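Local coordinates for protein GCN5-related N-acetyltransferase (Kribbella flavida, PDB 4MY0) that binds acetyl-CoA and probably transfers its acetyl group to an amine, perhaps that of an aminoglycoside, as a tandem GNAT protein with a sterol-carrier-like C-terminal domain, at residues L132-F143 with A275-R283; R183-P191 with A384-F392. All coordinates share one frame; numbering follows the deposited sequence.

Contact 1. Residues L132-F143 with A275-R283; sequences LGYEFGGHRYRF and AHVQRWMLR
R283 and L132 close one end of an antiparallel strand pair interrupted by a classic beta bulge: NE of R283 gives L132 O a 2.8 Å bond, the oxygen lying in the guanidinium plane, while NH2 of R283 also forms a salt bridge with D310. Further along, NH2 of R140 meets OE1 of Q278 at 2.9 Å, in the amide plane on a lone pair, and water 2 donates to the same OE1; NE of R140 is held by L389 O of the C-terminal tail. Backbone bonds run from E135-L282 to R142-H276. At the bulge G137 and G138 both face W280, whose O takes a 2.9 Å bond from G137 N and a weak one from G138 N. With chi1 at 44°, the indole folds back over the glycines, and G138 CA lies 3.9 Å from the centroid of its six-membered ring. An alanine in place of W280 would probably uncover this glycine pair and leave H139 O without its weak bond from NE1. The R142 guanidinium stacks on the H276 ring, planes 10° apart. The F136 ring is sandwiched, R279 CD over one face and, over the opposite one, M281 CE at 3.8 Å from the centroid.

Contact 2. Residues R183-P191 with A384-F392; sequences RASGLLVWP and AAPYMLDYF
L187 and Y387 meet where the tail 384-392 runs beside the segment 183-191. The backbone is pinned once directly, Y387 N giving S185 O a 3.1 Å bond, with P386 CA making a CA-H...O contact to the same oxygen. G186, at positive phi, turns the chain here; a side chain on it would run into Y387 O. L187 starts with its CB directed away from the tail, but chi1 of -67° sets CG anti to the carbonyl carbon and brings the branch back. CG then sits over one face of the Y387 ring, offset toward the rim. From there the methyls part: CD1 reaches CZ of Y387 at 3.7 Å, whereas CD2 fits between CE1 of Y387 and CG of L389, 3.8 Å from the latter. L188 packs its CG on M388 CG and its CD1 on F392 CD1. Beyond it, the W190 indole offers NE1 to OD2 of D390, a weak 3.2 Å bond that is nearly straight (173°), with the ring and carboxylate planes nearly perpendicular. Water 4 donates to that OD2 and accepts from L188 N and L389 N. Short strand 188-189 pairs antiparallel with strand 61-75, whose F71 meets W190 and F392 edge-to-face, and M388 and P386 rest on W280 of strand 274-284.

The two contacts have centres 11 Å apart and touch directly. H139 O lies 3.0 Å from M388 N, and R140 NE lies 2.8 Å from L389 O; both are probable hydrogen bonds, joining the strand of contact 1 to the C-terminal tail of contact 2. P386 CG packs at 3.1 Å against G137 O, beside the bulge. Along the chain the segments alternate, and the contacts bring together parts of both GNAT domains and the tail. The bound coenzyme-type ligand AC8 lies nearer contact 1: about 7 Å from the L132 side chain, against about 10 Å from that of F392. M281 is about 4 Å from the acetyl-CoA-binding Y129, side chain to side chain.

Contact 1. Residues L132-F143 with A275-R283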
# COMPACT_ATOMS: atom_id res chain seq x y z
N LEU C 132 25.63 -29.92 -0.98
CA LEU C 132 25.61 -31.03 -1.94
C LEU C 132 26.34 -30.72 -3.24
O LEU C 132 26.43 -31.59 -4.13
CB LEU C 132 24.16 -31.42 -2.27
CG LEU C 132 23.45 -32.11 -1.12
CD1 LEU C 132 21.98 -31.85 -1.24
CD2 LEU C 132 23.73 -33.60 -1.14
N GLY C 133 26.84 -29.50 -3.39
CA GLY C 133 27.65 -29.18 -4.54
C GLY C 133 27.04 -28.27 -5.60
O GLY C 133 27.70 -27.97 -6.59
N TYR C 134 25.80 -27.81 -5.39
CA TYR C 134 25.18 -26.91 -6.36
C TYR C 134 25.68 -25.48 -6.16
O TYR C 134 26.04 -25.09 -5.05
CB TYR C 134 23.66 -26.91 -6.17
CG TYR C 134 22.93 -28.15 -6.67
CD1 TYR C 134 22.25 -28.13 -7.89
CD2 TYR C 134 22.90 -29.32 -5.91
CE1 TYR C 134 21.57 -29.26 -8.35
CE2 TYR C 134 22.21 -30.45 -6.36
CZ TYR C 134 21.55 -30.41 -7.58
OH TYR C 134 20.87 -31.54 -8.04
N GLU C 135 25.68 -24.69 -7.23
CA GLU C 135 25.94 -23.26 -7.10
C GLU C 135 25.08 -22.51 -8.10
O GLU C 135 24.67 -23.09 -9.11
CB GLU C 135 27.43 -22.93 -7.30
CG GLU C 135 27.84 -21.50 -6.84
CD GLU C 135 27.18 -21.11 -5.51
OE1 GLU C 135 26.14 -20.40 -5.55
OE2 GLU C 135 27.68 -21.52 -4.43
N PHE C 136 24.80 -21.23 -7.83
CA PHE C 136 24.07 -20.39 -8.78
C PHE C 136 24.73 -20.40 -10.15
O PHE C 136 25.96 -20.27 -10.25
CB PHE C 136 23.89 -18.96 -8.27
CG PHE C 136 22.87 -18.86 -7.16
CD1 PHE C 136 21.59 -19.39 -7.32
CD2 PHE C 136 23.20 -18.28 -5.95
CE1 PHE C 136 20.63 -19.32 -6.29
CE2 PHE C 136 22.26 -18.20 -4.91
CZ PHE C 136 20.97 -18.71 -5.09
N GLY C 137 23.92 -20.59 -11.18
CA GLY C 137 24.42 -20.76 -12.53
C GLY C 137 23.81 -19.79 -13.53
O GLY C 137 24.35 -19.61 -14.62
N GLY C 138 22.68 -19.18 -13.18
CA GLY C 138 22.02 -18.28 -14.11
C GLY C 138 20.76 -17.65 -13.54
O GLY C 138 20.43 -17.86 -12.37
N HIS C 139 20.04 -16.89 -14.37
CA HIS C 139 18.93 -16.07 -13.88
C HIS C 139 17.64 -16.32 -14.64
O HIS C 139 17.64 -16.95 -15.70
CB HIS C 139 19.30 -14.59 -13.99
CG HIS C 139 20.48 -14.19 -13.16
ND1 HIS C 139 21.78 -14.34 -13.59
CD2 HIS C 139 20.56 -13.63 -11.92
CE1 HIS C 139 22.61 -13.90 -12.65
NE2 HIS C 139 21.89 -13.46 -11.63
N ARG C 140 16.54 -15.83 -14.09
CA ARG C 140 15.28 -15.74 -14.81
C ARG C 140 14.80 -14.32 -14.58
O ARG C 140 14.66 -13.89 -13.44
CB ARG C 140 14.28 -16.75 -14.25
CG ARG C 140 12.91 -16.74 -14.94
CD ARG C 140 11.96 -17.64 -14.17
NE ARG C 140 10.65 -17.78 -14.80
CZ ARG C 140 9.49 -17.61 -14.17
NH1 ARG C 140 8.36 -17.78 -14.83
NH2 ARG C 140 9.46 -17.28 -12.88
N TYR C 141 14.60 -13.58 -15.67
CA TYR C 141 14.28 -12.15 -15.57
C TYR C 141 12.85 -11.90 -15.99
O TYR C 141 12.39 -12.47 -16.98
CB TYR C 141 15.17 -11.33 -16.52
CG TYR C 141 16.66 -11.41 -16.29
CD1 TYR C 141 17.31 -10.48 -15.49
CD2 TYR C 141 17.42 -12.38 -16.93
CE1 TYR C 141 18.69 -10.54 -15.30
CE2 TYR C 141 18.79 -12.45 -16.75
CZ TYR C 141 19.42 -11.53 -15.94
OH TYR C 141 20.78 -11.61 -15.77
N ARG C 142 12.15 -11.03 -15.26
CA ARG C 142 10.85 -10.55 -15.73
C ARG C 142 10.88 -9.03 -15.88
O ARG C 142 11.18 -8.32 -14.92
CB ARG C 142 9.69 -10.98 -14.81
CG ARG C 142 8.30 -10.87 -15.53
CD ARG C 142 7.11 -10.90 -14.55
NE ARG C 142 7.04 -9.70 -13.71
CZ ARG C 142 6.01 -9.39 -12.94
NH1 ARG C 142 4.95 -10.18 -12.91
NH2 ARG C 142 6.02 -8.29 -12.20
N PHE C 143 10.57 -8.54 -17.07
CA PHE C 143 10.51 -7.10 -17.29
C PHE C 143 9.08 -6.66 -17.59
O PHE C 143 8.26 -7.47 -18.02
CB PHE C 143 11.45 -6.69 -18.43
CG PHE C 143 12.91 -6.89 -18.09
CD1 PHE C 143 13.56 -6.02 -17.22
CD2 PHE C 143 13.62 -7.96 -18.62
CE1 PHE C 143 14.91 -6.21 -16.89
CE2 PHE C 143 14.97 -8.16 -18.29
CZ PHE C 143 15.61 -7.28 -17.44
N ALA C 275 12.16 -4.74 -11.69
CA ALA C 275 12.14 -6.02 -12.41
C ALA C 275 12.26 -7.17 -11.42
O ALA C 275 12.60 -6.97 -10.25
CB ALA C 275 13.27 -6.08 -13.42
N HIS C 276 11.99 -8.38 -11.91
CA HIS C 276 12.18 -9.58 -11.11
C HIS C 276 13.44 -10.25 -11.61
O HIS C 276 13.61 -10.42 -12.82
CB HIS C 276 11.02 -10.56 -11.28
CG HIS C 276 9.75 -10.12 -10.63
ND1 HIS C 276 8.58 -10.84 -10.71
CD2 HIS C 276 9.47 -9.03 -9.87
CE1 HIS C 276 7.63 -10.22 -10.03
NE2 HIS C 276 8.14 -9.11 -9.51
N VAL C 277 14.32 -10.62 -10.68
CA VAL C 277 15.53 -11.34 -11.01
C VAL C 277 15.59 -12.53 -10.05
O VAL C 277 15.75 -12.33 -8.85
CB VAL C 277 16.79 -10.44 -10.84
CG1 VAL C 277 18.05 -11.19 -11.24
CG2 VAL C 277 16.65 -9.16 -11.67
N GLN C 278 15.39 -13.74 -10.58
CA GLN C 278 15.48 -14.97 -9.77
C GLN C 278 16.74 -15.70 -10.20
O GLN C 278 17.23 -15.45 -11.29
CB GLN C 278 14.28 -15.90 -10.00
CG GLN C 278 12.95 -15.34 -9.51
CD GLN C 278 11.78 -16.17 -9.98
OE1 GLN C 278 11.53 -16.28 -11.18
NE2 GLN C 278 11.05 -16.76 -9.04
N ARG C 279 17.28 -16.56 -9.34
CA ARG C 279 18.47 -17.34 -9.71
C ARG C 279 18.19 -18.83 -9.65
O ARG C 279 17.41 -19.27 -8.81
CB ARG C 279 19.64 -17.00 -8.78
CG ARG C 279 20.07 -15.56 -8.87
CD ARG C 279 20.90 -15.09 -7.69
NE ARG C 279 21.10 -13.64 -7.82
CZ ARG C 279 20.19 -12.73 -7.49
NH1 ARG C 279 20.45 -11.44 -7.67
NH2 ARG C 279 19.01 -13.10 -6.98
N TRP C 280 18.82 -19.60 -10.52
CA TRP C 280 18.75 -21.05 -10.39
C TRP C 280 20.15 -21.63 -10.24
O TRP C 280 21.14 -21.02 -10.66
CB TRP C 280 18.01 -21.67 -11.58
CG TRP C 280 18.41 -21.12 -12.91
CD1 TRP C 280 17.79 -20.11 -13.59
CD2 TRP C 280 19.50 -21.55 -13.74
NE1 TRP C 280 18.43 -19.89 -14.79
CE2 TRP C 280 19.48 -20.77 -14.90
CE3 TRP C 280 20.48 -22.55 -13.61
CZ2 TRP C 280 20.43 -20.93 -15.94
CZ3 TRP C 280 21.41 -22.72 -14.64
CH2 TRP C 280 21.38 -21.91 -15.79
N MSE C 281 20.23 -22.82 -9.64
CA MSE C 281 21.52 -23.44 -9.37
C MSE C 281 21.81 -24.57 -10.33
O MSE C 281 20.89 -25.13 -10.92
CB MSE C 281 21.59 -23.96 -7.95
CG MSE C 281 21.74 -22.85 -6.93
SE MSE C 281 21.95 -23.61 -5.15
CE MSE C 281 22.53 -21.99 -4.25
N LEU C 282 23.10 -24.90 -10.45
CA LEU C 282 23.58 -25.92 -11.38
C LEU C 282 24.56 -26.83 -10.65
O LEU C 282 25.29 -26.36 -9.77
CB LEU C 282 24.31 -25.25 -12.53
CG LEU C 282 24.91 -26.16 -13.59
CD1 LEU C 282 23.78 -26.88 -14.33
CD2 LEU C 282 25.78 -25.36 -14.57
N ARG C 283 24.57 -28.11 -10.99
CA ARG C 283 25.64 -29.00 -10.55
C ARG C 283 26.09 -29.93 -11.69
O ARG C 283 25.24 -30.42 -12.44
CB ARG C 283 25.19 -29.86 -9.36
CG ARG C 283 26.34 -30.57 -8.66
CD ARG C 283 25.90 -31.84 -7.92
NE ARG C 283 26.80 -32.15 -6.81
CZ ARG C 283 28.03 -32.67 -6.95
NH1 ARG C 283 28.50 -32.94 -8.16
NH2 ARG C 283 28.78 -32.90 -5.88
O HOH W 1 22.87 -12.51 -9.43
O HOH W 2 11.88 -13.79 -12.57

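Contact 2. Residues R183-P191 with A384-F392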
# COMPACT_ATOMS: atom_id res chain seq x y z
N ARG C 183 23.86 -19.21 -29.87
CA ARG C 183 24.65 -19.99 -28.90
C ARG C 183 24.11 -19.80 -27.48
O ARG C 183 24.87 -19.57 -26.54
CB ARG C 183 26.13 -19.62 -28.96
CG ARG C 183 26.83 -20.15 -30.19
CD ARG C 183 28.07 -19.36 -30.47
NE ARG C 183 27.91 -18.52 -31.65
CZ ARG C 183 27.82 -17.19 -31.63
NH1 ARG C 183 27.90 -16.53 -30.49
NH2 ARG C 183 27.67 -16.53 -32.77
N ALA C 184 22.79 -19.87 -27.35
CA ALA C 184 22.13 -19.59 -26.09
C ALA C 184 22.50 -20.61 -25.01
O ALA C 184 22.82 -21.76 -25.31
CB ALA C 184 20.63 -19.54 -26.29
N SER C 185 22.41 -20.17 -23.76
CA SER C 185 22.71 -21.05 -22.63
C SER C 185 21.64 -20.88 -21.56
O SER C 185 21.11 -19.78 -21.37
CB SER C 185 24.08 -20.70 -22.03
OG SER C 185 25.14 -21.12 -22.88
N GLY C 186 21.35 -21.96 -20.84
CA GLY C 186 20.49 -21.87 -19.67
C GLY C 186 19.09 -22.36 -19.94
O GLY C 186 18.47 -22.97 -19.06
N LEU C 187 18.58 -22.11 -21.14
CA LEU C 187 17.17 -22.40 -21.45
C LEU C 187 16.77 -23.88 -21.36
O LEU C 187 17.55 -24.77 -21.74
CB LEU C 187 16.84 -21.84 -22.84
CG LEU C 187 16.91 -20.31 -22.81
CD1 LEU C 187 17.86 -19.75 -23.83
CD2 LEU C 187 15.51 -19.74 -22.98
N LEU C 188 15.56 -24.14 -20.87
CA LEU C 188 15.04 -25.50 -20.79
C LEU C 188 14.57 -26.01 -22.15
O LEU C 188 14.04 -25.24 -22.96
CB LEU C 188 13.87 -25.59 -19.81
CG LEU C 188 14.06 -25.28 -18.33
CD1 LEU C 188 12.77 -25.51 -17.57
CD2 LEU C 188 15.16 -26.14 -17.79
N VAL C 189 14.76 -27.30 -22.39
CA VAL C 189 14.11 -28.00 -23.50
C VAL C 189 13.06 -28.93 -22.90
O VAL C 189 13.40 -29.82 -22.11
CB VAL C 189 15.10 -28.86 -24.29
CG1 VAL C 189 14.37 -29.62 -25.39
CG2 VAL C 189 16.22 -28.02 -24.85
N TRP C 190 11.79 -28.73 -23.25
CA TRP C 190 10.72 -29.58 -22.76
C TRP C 190 10.40 -30.65 -23.79
O TRP C 190 10.59 -30.44 -24.98
CB TRP C 190 9.45 -28.76 -22.51
CG TRP C 190 9.53 -27.79 -21.38
CD1 TRP C 190 10.01 -26.50 -21.42
CD2 TRP C 190 9.08 -28.01 -20.04
NE1 TRP C 190 9.90 -25.92 -20.17
CE2 TRP C 190 9.33 -26.83 -19.31
CE3 TRP C 190 8.50 -29.09 -19.37
CZ2 TRP C 190 9.03 -26.71 -17.95
CZ3 TRP C 190 8.20 -28.97 -18.03
CH2 TRP C 190 8.46 -27.80 -17.34
N PRO C 191 9.89 -31.81 -23.33
CA PRO C 191 9.35 -32.81 -24.27
C PRO C 191 8.28 -32.19 -25.17
O PRO C 191 7.56 -31.29 -24.72
CB PRO C 191 8.71 -33.84 -23.35
CG PRO C 191 9.42 -33.68 -22.02
CD PRO C 191 9.74 -32.21 -21.92
N ALA C 384 26.88 -15.71 -24.26
CA ALA C 384 25.69 -15.08 -23.69
C ALA C 384 25.42 -15.56 -22.26
O ALA C 384 25.68 -16.72 -21.92
CB ALA C 384 24.49 -15.32 -24.59
N ALA C 385 24.91 -14.66 -21.43
CA ALA C 385 24.63 -14.97 -20.03
C ALA C 385 23.50 -16.00 -19.94
O ALA C 385 22.44 -15.82 -20.57
CB ALA C 385 24.27 -13.69 -19.28
N PRO C 386 23.70 -17.07 -19.16
CA PRO C 386 22.67 -18.12 -19.11
C PRO C 386 21.42 -17.61 -18.44
O PRO C 386 21.49 -16.89 -17.44
CB PRO C 386 23.32 -19.23 -18.27
CG PRO C 386 24.42 -18.56 -17.51
CD PRO C 386 24.88 -17.40 -18.34
N TYR C 387 20.27 -17.97 -19.00
CA TYR C 387 19.00 -17.60 -18.40
C TYR C 387 17.98 -18.64 -18.78
O TYR C 387 18.23 -19.50 -19.64
CB TYR C 387 18.54 -16.22 -18.89
CG TYR C 387 18.09 -16.21 -20.33
CD1 TYR C 387 16.73 -16.25 -20.66
CD2 TYR C 387 19.01 -16.17 -21.37
CE1 TYR C 387 16.31 -16.24 -22.00
CE2 TYR C 387 18.60 -16.17 -22.71
CZ TYR C 387 17.25 -16.20 -23.01
OH TYR C 387 16.84 -16.19 -24.32
N MSE C 388 16.82 -18.53 -18.16
CA MSE C 388 15.75 -19.49 -18.33
C MSE C 388 14.47 -18.67 -18.37
O MSE C 388 14.39 -17.61 -17.73
CB MSE C 388 15.72 -20.40 -17.10
CG MSE C 388 15.25 -21.79 -17.35
SE MSE C 388 15.36 -22.75 -15.67
CE MSE C 388 17.18 -23.36 -15.79
N LEU C 389 13.46 -19.15 -19.09
CA LEU C 389 12.16 -18.48 -19.10
C LEU C 389 11.24 -19.08 -18.05
O LEU C 389 10.32 -18.40 -17.56
CB LEU C 389 11.51 -18.59 -20.48
CG LEU C 389 12.42 -18.07 -21.58
CD1 LEU C 389 11.87 -18.45 -22.96
CD2 LEU C 389 12.64 -16.55 -21.45
N ASP C 390 11.48 -20.33 -17.69
CA ASP C 390 10.54 -21.06 -16.84
C ASP C 390 11.03 -21.18 -15.41
O ASP C 390 12.24 -21.14 -15.14
CB ASP C 390 10.31 -22.47 -17.39
CG ASP C 390 9.97 -22.48 -18.87
OD1 ASP C 390 8.83 -22.11 -19.22
OD2 ASP C 390 10.84 -22.86 -19.68
N TYR C 391 10.09 -21.34 -14.49
CA TYR C 391 10.38 -21.74 -13.12
C TYR C 391 9.88 -23.18 -12.97
O TYR C 391 8.90 -23.55 -13.62
CB TYR C 391 9.63 -20.84 -12.14
CG TYR C 391 9.74 -21.30 -10.71
CD1 TYR C 391 10.81 -20.91 -9.93
CD2 TYR C 391 8.78 -22.13 -10.15
CE1 TYR C 391 10.93 -21.33 -8.61
CE2 TYR C 391 8.88 -22.56 -8.84
CZ TYR C 391 9.97 -22.16 -8.07
OH TYR C 391 10.09 -22.59 -6.76
N PHE C 392 10.55 -23.98 -12.14
CA PHE C 392 10.04 -25.32 -11.81
C PHE C 392 10.44 -25.70 -10.39
O PHE C 392 11.38 -25.10 -9.85
CB PHE C 392 10.53 -26.38 -12.80
CG PHE C 392 12.04 -26.54 -12.84
CD1 PHE C 392 12.81 -25.71 -13.64
CD2 PHE C 392 12.68 -27.50 -12.06
CE1 PHE C 392 14.20 -25.84 -13.68
CE2 PHE C 392 14.07 -27.65 -12.09
CZ PHE C 392 14.83 -26.81 -12.90
OXT PHE C 392 9.84 -26.59 -9.77
O HOH W 3 21.92 -17.35 -23.36
O HOH W 4 13.43 -21.84 -20.18